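Local coordinates for protein D-isomer specific 2-hydroxyacid dehydrogenase NAD-binding (Xanthobacter autotrophicus, PDB 4XA8) that binds NADPH and is probably an NAD(P)-dependent oxidoreductase of the D-isomer specific 2-hydroxyacid dehydrogenase family, at residues P49-W58 with R67-L77. Sequence-based numbering, arbitrary orientation.
Sequences PEEVRYALVW and RFPNLKLVINL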
ATOM      1  N   PRO A  49     -16.317 -30.807  29.989  1.00 50.68           N
ATOM      2  CA  PRO A  49     -17.012 -29.642  29.390  1.00 48.42           C
ATOM      3  C   PRO A  49     -17.943 -28.883  30.356  1.00 46.56           C
ATOM      4  O   PRO A  49     -18.277 -27.732  30.121  1.00 44.28           O
ATOM      5  CB  PRO A  49     -17.810 -30.253  28.217  1.00 47.96           C
ATOM      6  CG  PRO A  49     -17.845 -31.713  28.464  1.00 50.81           C
ATOM      7  CD  PRO A  49     -16.640 -32.067  29.295  1.00 52.08           C
ATOM      8  N   GLU A  50     -18.346 -29.520  31.440  1.00 50.03           N
ATOM      9  CA  GLU A  50     -19.099 -28.830  32.484  1.00 50.96           C
ATOM     10  C   GLU A  50     -18.302 -27.704  33.142  1.00 50.29           C
ATOM     11  O   GLU A  50     -18.897 -26.787  33.703  1.00 50.42           O
ATOM     12  CB  GLU A  50     -19.600 -29.838  33.535  1.00 56.10           C
ATOM     13  CG  GLU A  50     -20.648 -30.773  32.961  1.00 57.60           C
ATOM     14  CD  GLU A  50     -21.401 -31.545  34.019  1.00 62.55           C
ATOM     15  OE1 GLU A  50     -20.930 -32.641  34.377  1.00 64.49           O
ATOM     16  OE2 GLU A  50     -22.459 -31.048  34.473  1.00 64.18           O
ATOM     17  N   GLU A  51     -16.972 -27.748  33.046  1.00 50.63           N
ATOM     18  CA  GLU A  51     -16.123 -26.726  33.675  1.00 51.70           C
ATOM     19  C   GLU A  51     -15.953 -25.498  32.804  1.00 47.91           C
ATOM     20  O   GLU A  51     -15.396 -24.498  33.253  1.00 49.28           O
ATOM     21  CB  GLU A  51     -14.752 -27.311  34.059  1.00 55.09           C
ATOM     22  CG  GLU A  51     -14.836 -28.318  35.198  1.00 61.19           C
ATOM     23  CD  GLU A  51     -13.501 -28.972  35.545  1.00 64.90           C
ATOM     24  OE1 GLU A  51     -13.384 -29.562  36.638  1.00 73.40           O
ATOM     25  OE2 GLU A  51     -12.565 -28.915  34.732  1.00 64.53           O
ATOM     26  N   VAL A  52     -16.430 -25.564  31.556  1.00 45.80           N
ATOM     27  CA  VAL A  52     -16.276 -24.481  30.585  1.00 41.88           C
ATOM     28  C   VAL A  52     -17.366 -23.453  30.779  1.00 41.71           C
ATOM     29  O   VAL A  52     -18.556 -23.764  30.703  1.00 41.87           O
ATOM     30  CB  VAL A  52     -16.370 -25.015  29.142  1.00 40.83           C
ATOM     31  CG1 VAL A  52     -16.386 -23.873  28.152  1.00 39.16           C
ATOM     32  CG2 VAL A  52     -15.196 -25.932  28.860  1.00 43.06           C
ATOM     33  N   ARG A  53     -16.965 -22.220  31.029  1.00 41.36           N
ATOM     34  CA  ARG A  53     -17.934 -21.179  31.341  1.00 43.32           C
ATOM     35  C   ARG A  53     -17.868 -19.976  30.405  1.00 39.07           C
ATOM     36  O   ARG A  53     -18.785 -19.157  30.367  1.00 37.72           O
ATOM     37  CB  ARG A  53     -17.759 -20.760  32.792  1.00 49.68           C
ATOM     38  CG  ARG A  53     -18.090 -21.889  33.753  1.00 56.29           C
ATOM     39  CD  ARG A  53     -17.680 -21.538  35.161  1.00 66.67           C
ATOM     40  NE  ARG A  53     -18.668 -20.697  35.829  1.00 73.95           N
ATOM     41  CZ  ARG A  53     -18.554 -20.247  37.078  1.00 79.23           C
ATOM     42  NH1 ARG A  53     -17.484 -20.539  37.812  1.00 83.27           N
ATOM     43  NH2 ARG A  53     -19.509 -19.482  37.592  1.00 80.92           N
ATOM     44  N   TYR A  54     -16.807 -19.899  29.621  1.00 36.21           N
ATOM     45  CA  TYR A  54     -16.635 -18.806  28.676  1.00 35.78           C
ATOM     46  C   TYR A  54     -16.232 -19.398  27.331  1.00 32.95           C
ATOM     47  O   TYR A  54     -15.499 -20.390  27.293  1.00 32.43           O
ATOM     48  CB  TYR A  54     -15.587 -17.825  29.219  1.00 37.01           C
ATOM     49  CG  TYR A  54     -15.526 -17.781  30.744  1.00 39.56           C
ATOM     50  CD1 TYR A  54     -16.518 -17.141  31.497  1.00 41.88           C
ATOM     51  CD2 TYR A  54     -14.503 -18.426  31.434  1.00 42.55           C
ATOM     52  CE1 TYR A  54     -16.465 -17.115  32.880  1.00 44.03           C
ATOM     53  CE2 TYR A  54     -14.448 -18.421  32.821  1.00 43.83           C
ATOM     54  CZ  TYR A  54     -15.431 -17.769  33.533  1.00 46.12           C
ATOM     55  OH  TYR A  54     -15.368 -17.779  34.899  1.00 47.91           O
ATOM     56  N   ALA A  55     -16.754 -18.819  26.249  1.00 32.25           N
ATOM     57  CA  ALA A  55     -16.399 -19.206  24.879  1.00 30.84           C
ATOM     58  C   ALA A  55     -15.963 -17.993  24.051  1.00 31.11           C
ATOM     59  O   ALA A  55     -16.700 -17.014  23.935  1.00 32.05           O
ATOM     60  CB  ALA A  55     -17.583 -19.919  24.221  1.00 30.41           C
ATOM     61  N   LEU A  56     -14.747 -18.071  23.510  1.00 29.67           N
ATOM     62  CA  LEU A  56     -14.207 -17.076  22.597  1.00 30.18           C
ATOM     63  C   LEU A  56     -14.152 -17.714  21.225  1.00 30.00           C
ATOM     64  O   LEU A  56     -13.405 -18.663  21.014  1.00 29.80           O
ATOM     65  CB  LEU A  56     -12.805 -16.664  23.062  1.00 30.62           C
ATOM     66  CG  LEU A  56     -11.998 -15.726  22.158  1.00 29.73           C
ATOM     67  CD1 LEU A  56     -12.736 -14.415  22.060  1.00 31.04           C
ATOM     68  CD2 LEU A  56     -10.603 -15.555  22.753  1.00 29.74           C
ATOM     69  N   VAL A  57     -14.972 -17.233  20.301  1.00 29.57           N
ATOM     70  CA  VAL A  57     -15.215 -17.977  19.072  1.00 30.38           C
ATOM     71  C   VAL A  57     -15.336 -17.136  17.805  1.00 30.84           C
ATOM     72  O   VAL A  57     -15.740 -15.954  17.842  1.00 33.21           O
ATOM     73  CB  VAL A  57     -16.522 -18.810  19.164  1.00 31.38           C
ATOM     74  CG1 VAL A  57     -16.510 -19.782  20.321  1.00 33.37           C
ATOM     75  CG2 VAL A  57     -17.724 -17.889  19.259  1.00 32.52           C
ATOM     76  N   TRP A  58     -15.020 -17.775  16.672  1.00 30.45           N
ATOM     77  CA  TRP A  58     -15.429 -17.282  15.358  1.00 31.90           C
ATOM     78  C   TRP A  58     -16.101 -18.412  14.534  1.00 32.53           C
ATOM     79  O   TRP A  58     -15.504 -19.460  14.275  1.00 30.26           O
ATOM     80  CB  TRP A  58     -14.252 -16.678  14.601  1.00 34.59           C
ATOM     81  CG  TRP A  58     -14.632 -16.075  13.288  1.00 39.04           C
ATOM     82  CD1 TRP A  58     -14.558 -16.678  12.059  1.00 41.94           C
ATOM     83  CD2 TRP A  58     -15.189 -14.773  13.058  1.00 44.00           C
ATOM     84  NE1 TRP A  58     -14.982 -15.814  11.081  1.00 44.40           N
ATOM     85  CE2 TRP A  58     -15.394 -14.646  11.664  1.00 46.73           C
ATOM     86  CE3 TRP A  58     -15.544 -13.704  13.895  1.00 47.22           C
ATOM     87  CZ2 TRP A  58     -15.922 -13.480  11.083  1.00 51.86           C
ATOM     88  CZ3 TRP A  58     -16.071 -12.545  13.317  1.00 51.89           C
ATOM     89  CH2 TRP A  58     -16.253 -12.445  11.924  1.00 53.49           C
ATOM     90  N   ARG A  67     -22.264 -28.275  23.691  1.00 37.34           N
ATOM     91  CA  ARG A  67     -21.282 -29.027  24.457  1.00 39.88           C
ATOM     92  C   ARG A  67     -21.102 -28.509  25.884  1.00 39.88           C
ATOM     93  O   ARG A  67     -20.505 -29.195  26.704  1.00 38.90           O
ATOM     94  CB  ARG A  67     -19.896 -28.934  23.795  1.00 39.77           C
ATOM     95  CG  ARG A  67     -19.691 -29.663  22.472  1.00 42.25           C
ATOM     96  CD  ARG A  67     -18.358 -29.142  21.923  1.00 42.37           C
ATOM     97  NE  ARG A  67     -17.890 -29.773  20.691  1.00 47.63           N
ATOM     98  CZ  ARG A  67     -17.174 -30.892  20.629  1.00 49.89           C
ATOM     99  NH1 ARG A  67     -16.855 -31.556  21.728  1.00 49.42           N
ATOM    100  NH2 ARG A  67     -16.804 -31.371  19.446  1.00 54.25           N
ATOM    101  N   PHE A  68     -21.529 -27.266  26.157  1.00 39.59           N
ATOM    102  CA  PHE A  68     -21.086 -26.537  27.351  1.00 37.95           C
ATOM    103  C   PHE A  68     -22.304 -26.037  28.094  1.00 40.90           C
ATOM    104  O   PHE A  68     -22.700 -24.881  27.922  1.00 42.13           O
ATOM    105  CB  PHE A  68     -20.177 -25.357  26.909  1.00 37.49           C
ATOM    106  CG  PHE A  68     -19.084 -25.771  25.955  1.00 37.39           C
ATOM    107  CD1 PHE A  68     -18.088 -26.633  26.371  1.00 38.58           C
ATOM    108  CD2 PHE A  68     -19.061 -25.305  24.640  1.00 35.59           C
ATOM    109  CE1 PHE A  68     -17.089 -27.034  25.503  1.00 38.91           C
ATOM    110  CE2 PHE A  68     -18.076 -25.715  23.770  1.00 35.53           C
ATOM    111  CZ  PHE A  68     -17.080 -26.573  24.198  1.00 35.97           C
ATOM    112  N   PRO A  69     -22.951 -26.919  28.904  1.00 43.15           N
ATOM    113  CA  PRO A  69     -24.201 -26.519  29.552  1.00 44.89           C
ATOM    114  C   PRO A  69     -24.072 -25.328  30.528  1.00 47.45           C
ATOM    115  O   PRO A  69     -25.020 -24.572  30.663  1.00 49.47           O
ATOM    116  CB  PRO A  69     -24.677 -27.809  30.261  1.00 47.52           C
ATOM    117  CG  PRO A  69     -23.484 -28.664  30.414  1.00 46.83           C
ATOM    118  CD  PRO A  69     -22.465 -28.231  29.363  1.00 43.96           C
ATOM    119  N   ASN A  70     -22.899 -25.134  31.142  1.00 46.27           N
ATOM    120  CA  ASN A  70     -22.668 -24.080  32.150  1.00 46.83           C
ATOM    121  C   ASN A  70     -22.028 -22.783  31.600  1.00 45.48           C
ATOM    122  O   ASN A  70     -21.553 -21.922  32.368  1.00 44.04           O
ATOM    123  CB  ASN A  70     -21.783 -24.660  33.258  1.00 48.16           C
ATOM    124  CG  ASN A  70     -22.404 -25.859  33.916  1.00 52.94           C
ATOM    125  OD1 ASN A  70     -23.611 -25.888  34.131  1.00 51.11           O
ATOM    126  ND2 ASN A  70     -21.592 -26.863  34.241  1.00 55.50           N
ATOM    127  N   LEU A  71     -22.011 -22.650  30.275  1.00 43.74           N
ATOM    128  CA  LEU A  71     -21.584 -21.400  29.608  1.00 44.60           C
ATOM    129  C   LEU A  71     -22.328 -20.164  30.167  1.00 45.52           C
ATOM    130  O   LEU A  71     -23.585 -20.156  30.300  1.00 41.47           O
ATOM    131  CB  LEU A  71     -21.863 -21.526  28.117  1.00 44.04           C
ATOM    132  CG  LEU A  71     -21.086 -20.770  27.071  1.00 45.21           C
ATOM    133  CD1 LEU A  71     -19.601 -21.035  27.256  1.00 43.39           C
ATOM    134  CD2 LEU A  71     -21.607 -21.263  25.724  1.00 45.32           C
ATOM    135  N   LYS A  72     -21.538 -19.143  30.499  1.00 42.85           N
ATOM    136  CA  LYS A  72     -22.021 -17.897  31.101  1.00 44.92           C
ATOM    137  C   LYS A  72     -21.794 -16.660  30.232  1.00 44.65           C
ATOM    138  O   LYS A  72     -22.411 -15.607  30.484  1.00 45.38           O
ATOM    139  CB  LYS A  72     -21.343 -17.714  32.466  1.00 48.08           C
ATOM    140  CG  LYS A  72     -21.679 -18.846  33.467  1.00 53.21           C
ATOM    141  CD  LYS A  72     -21.914 -18.336  34.886  1.00 59.28           C
ATOM    142  CE  LYS A  72     -22.649 -19.376  35.728  1.00 63.80           C
ATOM    143  NZ  LYS A  72     -23.586 -18.789  36.729  1.00 71.46           N
ATOM    144  N   LEU A  73     -20.911 -16.796  29.233  1.00 38.95           N
ATOM    145  CA  LEU A  73     -20.388 -15.680  28.464  1.00 38.48           C
ATOM    146  C   LEU A  73     -19.860 -16.171  27.115  1.00 36.38           C
ATOM    147  O   LEU A  73     -19.093 -17.141  27.048  1.00 36.49           O
ATOM    148  CB  LEU A  73     -19.264 -14.989  29.266  1.00 39.14           C
ATOM    149  CG  LEU A  73     -18.532 -13.818  28.585  1.00 39.74           C
ATOM    150  CD1 LEU A  73     -19.530 -12.716  28.260  1.00 41.91           C
ATOM    151  CD2 LEU A  73     -17.409 -13.269  29.468  1.00 40.28           C
ATOM    152  N   VAL A  74     -20.298 -15.525  26.036  1.00 37.44           N
ATOM    153  CA  VAL A  74     -19.695 -15.706  24.715  1.00 35.89           C
ATOM    154  C   VAL A  74     -19.013 -14.424  24.272  1.00 35.45           C
ATOM    155  O   VAL A  74     -19.528 -13.318  24.509  1.00 37.07           O
ATOM    156  CB  VAL A  74     -20.744 -16.110  23.665  1.00 38.05           C
ATOM    157  CG1 VAL A  74     -20.126 -16.152  22.270  1.00 37.63           C
ATOM    158  CG2 VAL A  74     -21.305 -17.450  24.023  1.00 38.56           C
ATOM    159  N   ILE A  75     -17.852 -14.587  23.650  1.00 33.26           N
ATOM    160  CA  ILE A  75     -17.081 -13.478  23.111  1.00 35.36           C
ATOM    161  C   ILE A  75     -16.798 -13.776  21.637  1.00 34.35           C
ATOM    162  O   ILE A  75     -16.184 -14.781  21.310  1.00 32.44           O
ATOM    163  CB  ILE A  75     -15.730 -13.249  23.851  1.00 35.18           C
ATOM    164  CG1 ILE A  75     -15.900 -13.207  25.382  1.00 38.02           C
ATOM    165  CG2 ILE A  75     -15.097 -11.956  23.350  1.00 35.76           C
ATOM    166  CD1 ILE A  75     -15.572 -14.510  26.099  1.00 37.37           C
ATOM    167  N   ASN A  76     -17.276 -12.918  20.754  1.00 36.09           N
ATOM    168  CA  ASN A  76     -17.095 -13.100  19.331  1.00 37.18           C
ATOM    169  C   ASN A  76     -15.759 -12.472  18.889  1.00 36.03           C
ATOM    170  O   ASN A  76     -15.466 -11.332  19.233  1.00 39.45           O
ATOM    171  CB  ASN A  76     -18.288 -12.475  18.582  1.00 43.03           C
ATOM    172  CG  ASN A  76     -18.354 -12.886  17.123  1.00 45.96           C
ATOM    173  OD1 ASN A  76     -18.343 -12.044  16.231  1.00 56.30           O
ATOM    174  ND2 ASN A  76     -18.392 -14.171  16.873  1.00 44.06           N
ATOM    175  N   LEU A  77     -14.946 -13.203  18.137  1.00 43.69           N
ATOM    176  CA  LEU A  77     -13.594 -12.731  17.761  1.00 45.32           C
ATOM    177  C   LEU A  77     -13.563 -11.672  16.658  1.00 49.99           C
ATOM    178  O   LEU A  77     -12.954 -11.878  15.611  1.00 55.64           O
ATOM    179  CB  LEU A  77     -12.688 -13.888  17.327  1.00 44.01           C
ATOM    180  CG  LEU A  77     -12.072 -14.732  18.422  1.00 41.20           C
ATOM    181  CD1 LEU A  77     -11.672 -16.122  17.941  1.00 41.04           C
ATOM    182  CD2 LEU A  77     -10.883 -13.966  18.983  1.00 40.16           C
TER
HETATM  183  O   HOH W   1     -20.092 -26.006  30.472  1.00 35.55           O
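Two neighbouring parallel strands of a five-stranded sheet, 52-57 and 73-76, pair with axes 13° apart. Alternating backbone bonds set the register: Ala55 N donates to Leu73 O, Ile75 N to Ala55 O, Val57 N to Ile75 O and Leu77 N to Val57 O. Before the strands, the Asn70 amide fixes turn 68-71 against 3-10 segment 49-51. Asn70 ND2 reaches a lone pair of backbone Glu50 O at 2.7 Å, nearly straight at 177°, the acceptor in the amide plane. A leucine in place of Asn70 would probably leave Glu50 O without its amide partner. A water also links the segments, donating to Pro49 O and Val52 O and accepting from backbone Asn70 N. Phe68 CD1 meets Val52 CB at 3.6 Å, while Arg67 CB covers one ring face. With CG roughly anti to the backbone N (chi1 -154°), Leu71 bends back and chi2 sets its CD1 3.8 Å from Ala55 CB. Leu56 CD1 meets Ile75 CG2 and Leu77 CD2, both at 3.6 Å, on the face where helix 290-306 packs against Tyr54 and Leu56. The all-parallel order 2-1-3-4-5, these strands third and fourth across, marks a flavodoxin-like fold, consistent with this family's substrate-binding domain.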